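Local coordinates for Lin2634 protein (Listeria innocua, PDB 3MZO) that is an HD-domain phosphohydrolase of the YfbR-like family that binds calcium and probably removes phosphate from nucleotide-type substrates at a metal site, at the interface of chains A and B and the interface of chains A and C. Sequence-based numbering; all coordinates share one arbitrary frame. Chains: chain A/B/C, Lin2634 protein.

Contact 1: the interface of chains A and B. Residues chain A 144, 147, 151, 190, 193; chain B 5, 8-9.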
# COMPACT_ATOMS: atom_id res chain seq x y z
N TYR A 144 9.37 -2.18 -20.46
CA TYR A 144 8.25 -2.93 -19.91
C TYR A 144 7.50 -2.17 -18.85
O TYR A 144 6.27 -2.21 -18.84
CB TYR A 144 8.71 -4.30 -19.37
CG TYR A 144 8.67 -5.31 -20.48
CD1 TYR A 144 9.70 -5.37 -21.43
CD2 TYR A 144 7.58 -6.15 -20.62
CE1 TYR A 144 9.66 -6.28 -22.47
CE2 TYR A 144 7.50 -7.04 -21.70
CZ TYR A 144 8.56 -7.11 -22.61
OH TYR A 144 8.52 -7.97 -23.67
N PHE A 147 5.57 0.53 -20.89
CA PHE A 147 4.58 -0.13 -21.68
C PHE A 147 3.40 -0.62 -20.83
O PHE A 147 2.23 -0.49 -21.25
CB PHE A 147 5.22 -1.31 -22.39
CG PHE A 147 4.28 -2.08 -23.20
CD1 PHE A 147 3.91 -1.63 -24.47
CD2 PHE A 147 3.74 -3.25 -22.71
CE1 PHE A 147 2.99 -2.37 -25.26
CE2 PHE A 147 2.83 -3.98 -23.48
CZ PHE A 147 2.45 -3.53 -24.75
N GLN A 151 -0.43 0.33 -21.38
CA GLN A 151 -1.37 -0.76 -21.64
C GLN A 151 -2.55 -0.75 -20.64
O GLN A 151 -3.65 -1.15 -20.96
CB GLN A 151 -0.62 -2.08 -21.55
CG GLN A 151 -1.22 -3.20 -22.32
CD GLN A 151 -0.44 -4.50 -22.17
OE1 GLN A 151 0.41 -4.65 -21.30
NE2 GLN A 151 -0.75 -5.45 -23.03
N MSE A 190 4.84 -7.46 -28.13
CA MSE A 190 4.45 -6.26 -27.40
C MSE A 190 3.45 -5.42 -28.20
O MSE A 190 2.39 -5.07 -27.70
CB MSE A 190 5.65 -5.37 -27.06
CG MSE A 190 6.74 -6.03 -26.24
SE MSE A 190 8.12 -4.74 -25.72
CE MSE A 190 6.84 -3.37 -25.19
N GLU A 193 -0.20 -6.57 -28.73
CA GLU A 193 -1.15 -6.61 -27.62
C GLU A 193 -2.41 -5.82 -27.95
O GLU A 193 -2.33 -4.84 -28.66
CB GLU A 193 -0.50 -6.03 -26.38
CG GLU A 193 0.62 -6.90 -25.82
CD GLU A 193 0.14 -7.98 -24.91
OE1 GLU A 193 -1.07 -8.11 -24.72
OE2 GLU A 193 0.98 -8.73 -24.38
N HIS B 5 8.18 -12.56 -24.59
CA HIS B 5 7.45 -11.36 -24.16
C HIS B 5 6.55 -11.70 -22.95
O HIS B 5 6.53 -10.98 -21.96
CB HIS B 5 6.66 -10.75 -25.34
CG HIS B 5 5.58 -9.83 -24.91
ND1 HIS B 5 5.85 -8.60 -24.34
CD2 HIS B 5 4.23 -9.96 -24.94
CE1 HIS B 5 4.70 -8.02 -24.03
NE2 HIS B 5 3.70 -8.82 -24.38
N PHE B 8 8.74 -12.14 -19.88
CA PHE B 8 9.14 -10.85 -19.37
C PHE B 8 7.99 -10.13 -18.60
O PHE B 8 8.24 -9.54 -17.53
CB PHE B 8 9.66 -9.95 -20.47
CG PHE B 8 11.06 -10.29 -20.98
CD1 PHE B 8 11.87 -11.26 -20.36
CD2 PHE B 8 11.57 -9.59 -22.05
CE1 PHE B 8 13.18 -11.49 -20.83
CE2 PHE B 8 12.87 -9.81 -22.50
CZ PHE B 8 13.65 -10.79 -21.91
N GLN B 9 6.77 -10.15 -19.13
CA GLN B 9 5.61 -9.55 -18.42
C GLN B 9 5.40 -10.20 -17.06
O GLN B 9 5.15 -9.53 -16.06
CB GLN B 9 4.33 -9.68 -19.22
CG GLN B 9 4.25 -8.80 -20.41
CD GLN B 9 2.91 -8.90 -21.09
OE1 GLN B 9 2.43 -10.01 -21.46
NE2 GLN B 9 2.29 -7.76 -21.27
O HOH W 1 0.08 -10.76 -23.33
O HOH W 2 -0.49 -8.37 -21.72

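Contact 2: the interface of chains A and C. Residues chain A 78, 84-85, 89, 93; chain C 74-75, 96, 100.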
# COMPACT_ATOMS: atom_id res chain seq x y z
N ILE A 78 17.86 9.57 -11.96
CA ILE A 78 16.81 10.10 -12.87
C ILE A 78 16.50 9.17 -14.09
O ILE A 78 17.27 9.12 -15.06
CB ILE A 78 17.18 11.53 -13.36
CG1 ILE A 78 17.44 12.46 -12.16
CG2 ILE A 78 16.09 12.10 -14.27
CD1 ILE A 78 18.00 13.80 -12.56
N TYR A 84 15.23 18.66 -17.55
CA TYR A 84 15.81 19.76 -16.76
C TYR A 84 17.26 19.49 -16.37
O TYR A 84 18.01 20.41 -16.03
CB TYR A 84 14.96 20.01 -15.49
CG TYR A 84 13.47 19.83 -15.73
CD1 TYR A 84 12.78 20.65 -16.64
CD2 TYR A 84 12.76 18.82 -15.07
CE1 TYR A 84 11.41 20.48 -16.87
CE2 TYR A 84 11.40 18.64 -15.30
CZ TYR A 84 10.73 19.47 -16.20
OH TYR A 84 9.39 19.28 -16.42
N ALA A 85 17.64 18.21 -16.43
CA ALA A 85 19.01 17.76 -16.15
C ALA A 85 19.81 17.63 -17.46
O ALA A 85 19.47 16.82 -18.33
CB ALA A 85 18.98 16.42 -15.40
N LEU A 89 25.12 18.24 -15.62
CA LEU A 89 24.44 18.04 -14.34
C LEU A 89 24.33 16.56 -13.97
O LEU A 89 24.48 16.22 -12.81
CB LEU A 89 23.05 18.72 -14.33
CG LEU A 89 23.01 20.25 -14.56
CD1 LEU A 89 21.57 20.79 -14.63
CD2 LEU A 89 23.81 20.99 -13.50
N LEU A 93 25.97 14.39 -10.70
CA LEU A 93 25.23 13.39 -9.91
C LEU A 93 25.98 12.06 -9.84
O LEU A 93 25.99 11.42 -8.79
CB LEU A 93 23.80 13.15 -10.45
CG LEU A 93 22.70 14.21 -10.22
CD1 LEU A 93 21.42 13.82 -10.98
CD2 LEU A 93 22.39 14.41 -8.73
N PHE C 74 11.71 16.79 -8.80
CA PHE C 74 12.71 16.36 -9.81
C PHE C 74 14.12 16.01 -9.28
O PHE C 74 14.90 15.38 -9.99
CB PHE C 74 12.79 17.37 -10.98
CG PHE C 74 12.67 18.81 -10.58
CD1 PHE C 74 13.75 19.50 -10.07
CD2 PHE C 74 11.48 19.49 -10.76
CE1 PHE C 74 13.64 20.83 -9.72
CE2 PHE C 74 11.35 20.83 -10.41
CZ PHE C 74 12.43 21.51 -9.89
N ILE C 75 14.45 16.40 -8.05
CA ILE C 75 15.70 15.97 -7.45
C ILE C 75 15.55 15.82 -5.92
O ILE C 75 15.14 16.76 -5.23
CB ILE C 75 16.85 16.94 -7.80
CG1 ILE C 75 18.15 16.49 -7.11
CG2 ILE C 75 16.43 18.39 -7.48
CD1 ILE C 75 19.43 17.08 -7.67
N VAL C 96 23.08 21.35 -8.57
CA VAL C 96 22.23 20.61 -9.51
C VAL C 96 20.76 21.02 -9.33
O VAL C 96 20.07 21.31 -10.30
CB VAL C 96 22.38 19.06 -9.39
CG1 VAL C 96 21.20 18.33 -10.09
CG2 VAL C 96 23.72 18.59 -9.96
N MSE C 100 18.38 22.77 -12.11
CA MSE C 100 17.22 22.02 -12.55
C MSE C 100 15.93 22.82 -12.35
O MSE C 100 15.04 22.79 -13.22
CB MSE C 100 17.15 20.66 -11.85
CG MSE C 100 18.20 19.69 -12.32
SE MSE C 100 17.99 17.96 -11.45
CE MSE C 100 16.45 17.20 -12.39

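Contact 3: the interface of chains A and B. Residues chain A 44-45, 140, 181, 186; chain B 4, 8, 117.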
# COMPACT_ATOMS: atom_id res chain seq x y z
N PHE A 44 18.35 -14.19 -19.52
CA PHE A 44 17.83 -14.61 -20.81
C PHE A 44 18.78 -14.21 -21.97
O PHE A 44 19.12 -15.01 -22.81
CB PHE A 44 16.44 -14.06 -21.09
CG PHE A 44 15.99 -14.29 -22.51
CD1 PHE A 44 15.58 -15.55 -22.92
CD2 PHE A 44 16.03 -13.28 -23.45
CE1 PHE A 44 15.22 -15.78 -24.21
CE2 PHE A 44 15.65 -13.52 -24.77
CZ PHE A 44 15.24 -14.79 -25.14
N PHE A 45 19.23 -12.97 -21.98
CA PHE A 45 20.05 -12.52 -23.09
C PHE A 45 21.39 -13.24 -23.13
O PHE A 45 21.95 -13.43 -24.20
CB PHE A 45 20.23 -11.01 -23.06
CG PHE A 45 19.01 -10.24 -23.49
CD1 PHE A 45 18.30 -10.58 -24.63
CD2 PHE A 45 18.61 -9.11 -22.78
CE1 PHE A 45 17.19 -9.82 -25.03
CE2 PHE A 45 17.50 -8.36 -23.17
CZ PHE A 45 16.78 -8.74 -24.29
N VAL A 140 15.36 -2.64 -21.31
CA VAL A 140 14.21 -3.56 -21.49
C VAL A 140 13.26 -3.48 -20.27
O VAL A 140 12.03 -3.39 -20.45
CB VAL A 140 14.63 -5.00 -21.85
CG1 VAL A 140 13.42 -5.90 -21.81
CG2 VAL A 140 15.28 -5.05 -23.32
N TYR A 181 17.28 -10.65 -31.59
CA TYR A 181 16.19 -11.48 -31.12
C TYR A 181 15.03 -10.63 -30.55
O TYR A 181 13.86 -10.88 -30.85
CB TYR A 181 16.69 -12.48 -30.06
CG TYR A 181 15.61 -13.40 -29.71
CD1 TYR A 181 15.34 -14.50 -30.51
CD2 TYR A 181 14.78 -13.13 -28.64
CE1 TYR A 181 14.27 -15.33 -30.22
CE2 TYR A 181 13.72 -13.97 -28.34
CZ TYR A 181 13.47 -15.05 -29.15
OH TYR A 181 12.42 -15.86 -28.87
N ILE A 186 10.33 -10.39 -29.77
CA ILE A 186 9.76 -9.88 -28.53
C ILE A 186 8.94 -8.62 -28.79
O ILE A 186 7.76 -8.59 -28.48
CB ILE A 186 10.86 -9.63 -27.50
CG1 ILE A 186 11.59 -10.95 -27.22
CG2 ILE A 186 10.26 -9.10 -26.17
CD1 ILE A 186 12.80 -10.84 -26.15
N ILE B 4 8.75 -15.14 -25.29
CA ILE B 4 9.55 -14.56 -24.24
C ILE B 4 8.92 -13.25 -23.73
O ILE B 4 9.06 -12.92 -22.55
CB ILE B 4 11.01 -14.34 -24.69
CG1 ILE B 4 11.66 -15.68 -25.09
CG2 ILE B 4 11.87 -13.73 -23.55
CD1 ILE B 4 11.80 -16.66 -23.93
N PHE B 8 8.74 -12.14 -19.88
CA PHE B 8 9.14 -10.85 -19.37
C PHE B 8 7.99 -10.13 -18.60
O PHE B 8 8.24 -9.54 -17.53
CB PHE B 8 9.66 -9.95 -20.47
CG PHE B 8 11.06 -10.29 -20.98
CD1 PHE B 8 11.87 -11.26 -20.36
CD2 PHE B 8 11.57 -9.59 -22.05
CE1 PHE B 8 13.18 -11.49 -20.83
CE2 PHE B 8 12.87 -9.81 -22.50
CZ PHE B 8 13.65 -10.79 -21.91
N TYR B 117 14.91 -22.97 -19.82
CA TYR B 117 13.91 -22.76 -18.75
C TYR B 117 13.57 -23.97 -17.90
O TYR B 117 13.29 -23.84 -16.70
CB TYR B 117 12.63 -22.06 -19.28
CG TYR B 117 12.99 -20.62 -19.47
CD1 TYR B 117 13.49 -20.17 -20.70
CD2 TYR B 117 13.04 -19.76 -18.37
CE1 TYR B 117 13.96 -18.83 -20.83
CE2 TYR B 117 13.50 -18.44 -18.50
CZ TYR B 117 13.95 -17.98 -19.73
OH TYR B 117 14.41 -16.68 -19.82
O HOH W 3 9.84 -14.92 -28.16

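Contact 1: the interface of chains A and B
The imidazole of B:His5 is held by both of its edge nitrogens between A:Tyr144 and A:Glu193, and both partners lie in the plane of the ring. Over one face, near the centre, sits the backbone N of A:Met190, a selenomethionine whose CG also packs against the ring, 3.6 Å from CE1 of B:His5. The phenol of A:Tyr144 carries CB of B:Phe8 on one face, toward the rim and 3.7 Å from CZ, while CG of B:Gln9 meets it at the edge. CZ of A:Tyr144 in turn lies in plane at the edge of the B:Phe8 ring.

The phenol OH of A:Tyr144 hydrogen-bonds ND1 of B:His5 at 2.8 Å. On the opposite side of the imidazole, NE2 of B:His5 donates to the carboxylate OE2 of A:Glu193 at 2.7 Å, with 162° at the hydrogen; OE2 accepts through its anti lone pair. A bend at chi2 (-85°) turns the carboxylate of A:Glu193 toward the ring. Bonded in plane at ND1 and NE2, the imidazole has its rotation fixed, and the acid could favour a charged histidine. Beside this, two linked waters join OE2 of A:Glu193 and the side-chain amide of A:Gln151 to the amide of B:Gln9, whose NE2 is 2.9 Å from water 2. The patch docks helix 4-13 of B onto helix 129-151, the end of helix 177-191 and A:Glu193 beyond it, and with its twin may help to hold a dimer together.

Contact 2: the interface of chains A and C
Apolar contact dominates between A:Ile78 and C:Met100, a selenomethionine on helix 87-108 of C. The two side chains reach toward each other tip to tip, CD1 of A:Ile78 lying 3.7 Å from the methyl CE of C:Met100. CG1 of A:Ile78 stands anti to its carbonyl carbon (chi1 -55°) and the chain runs on extended, carrying CD1 out to the partner. C:Met100 is straight as far as selenium and then bends at chi3 (75°), which swings CE toward A:Ile78 and also toward A:Ala85, whose CB is 4.0 Å from it. Farther along, CD2 of A:Leu93 meets CD1 of C:Ile75 at 4.1 Å, the side chains passing at a slant.

A second kind of contact sets carbon against backbone oxygen, by van der Waals packing. CB of A:Tyr84 lies 3.6 Å from the carbonyl O of C:Met100, and CG of C:Met100 returns the contact at 3.8 Å from the carbonyl O of A:Tyr84. One turn back along the helix of C, the branch CG2 of C:Val96 rests 3.8 Å from the carbonyl O of A:Leu89. More loosely, the carbonyl O of C:Phe74 lies 4.3 Å from CD1 of A:Ile78. The patch thus packs the loop of A leading into helix 87-108, and the start of that helix, against the same helix of C and loop residues C:Phe74 and C:Ile75; with its two-fold twin it may link dimers into the six-chain assembly.

Contact 3: the interface of chains A and B
A:Phe44 and B:Ile4 approach from opposite directions, and the isoleucine lies across the phenyl face. CG2 of B:Ile4 stands over the centre of the A:Phe44 ring, 3.8 Å from its centroid, in a CH-pi contact. The other branch, bent at chi2 (-66°), brings CD1 of B:Ile4 to 3.5 Å from CE1 of A:Phe44. The ring of A:Phe44 is put in place by a first torsion of 171°, which swings it away from its own backbone N and out toward chain B; within chain A, CE1 of A:Phe45 and CD2 of A:Tyr181 back it at the edge.

B:Phe8 crosses A:Phe44 at about a right angle, with its far atom CZ 3.8 Å from CD2 of A:Phe44. CG2 of B:Ile4, one turn earlier on the same helix, also lies over one face of B:Phe8 toward the rim; this methyl therefore touches the faces of two rings. The rim of B:Phe8 also meets chain A, where CD1 of A:Ile186 lies 3.8 Å from CE2 of B:Phe8 and CG1 of A:Val140 packs against the same carbon. From helix 114-121, the side chain of B:Tyr117 crosses that of A:Phe44 at about a right angle, and its phenol OH lies 3.5 Å from CD1 of A:Phe44. At the other margin, a polar link runs through water 3, which is 2.8 Å from the phenol OH of A:Tyr181 and 3.1 Å from the backbone N of B:Ile4.

Contact 1 and contact 3 belong to one A-B interface: their C-alpha centres are about 11 Å apart and they share B:Phe8. Both set helix 4-13 of B against helices 129-151 and 177-191 of A, contact 3 adding helix 31-51, so a polar and an apolar patch work side by side. Contact 2 uses a different surface of A, about 29 Å from contact 1 and 32 Å from contact 3 between C-alpha centres. Chain A can therefore hold B and C at once, and two separate two-fold interfaces would let copies be joined into the deposited hexamer, whose biological relevance the structure alone does not show.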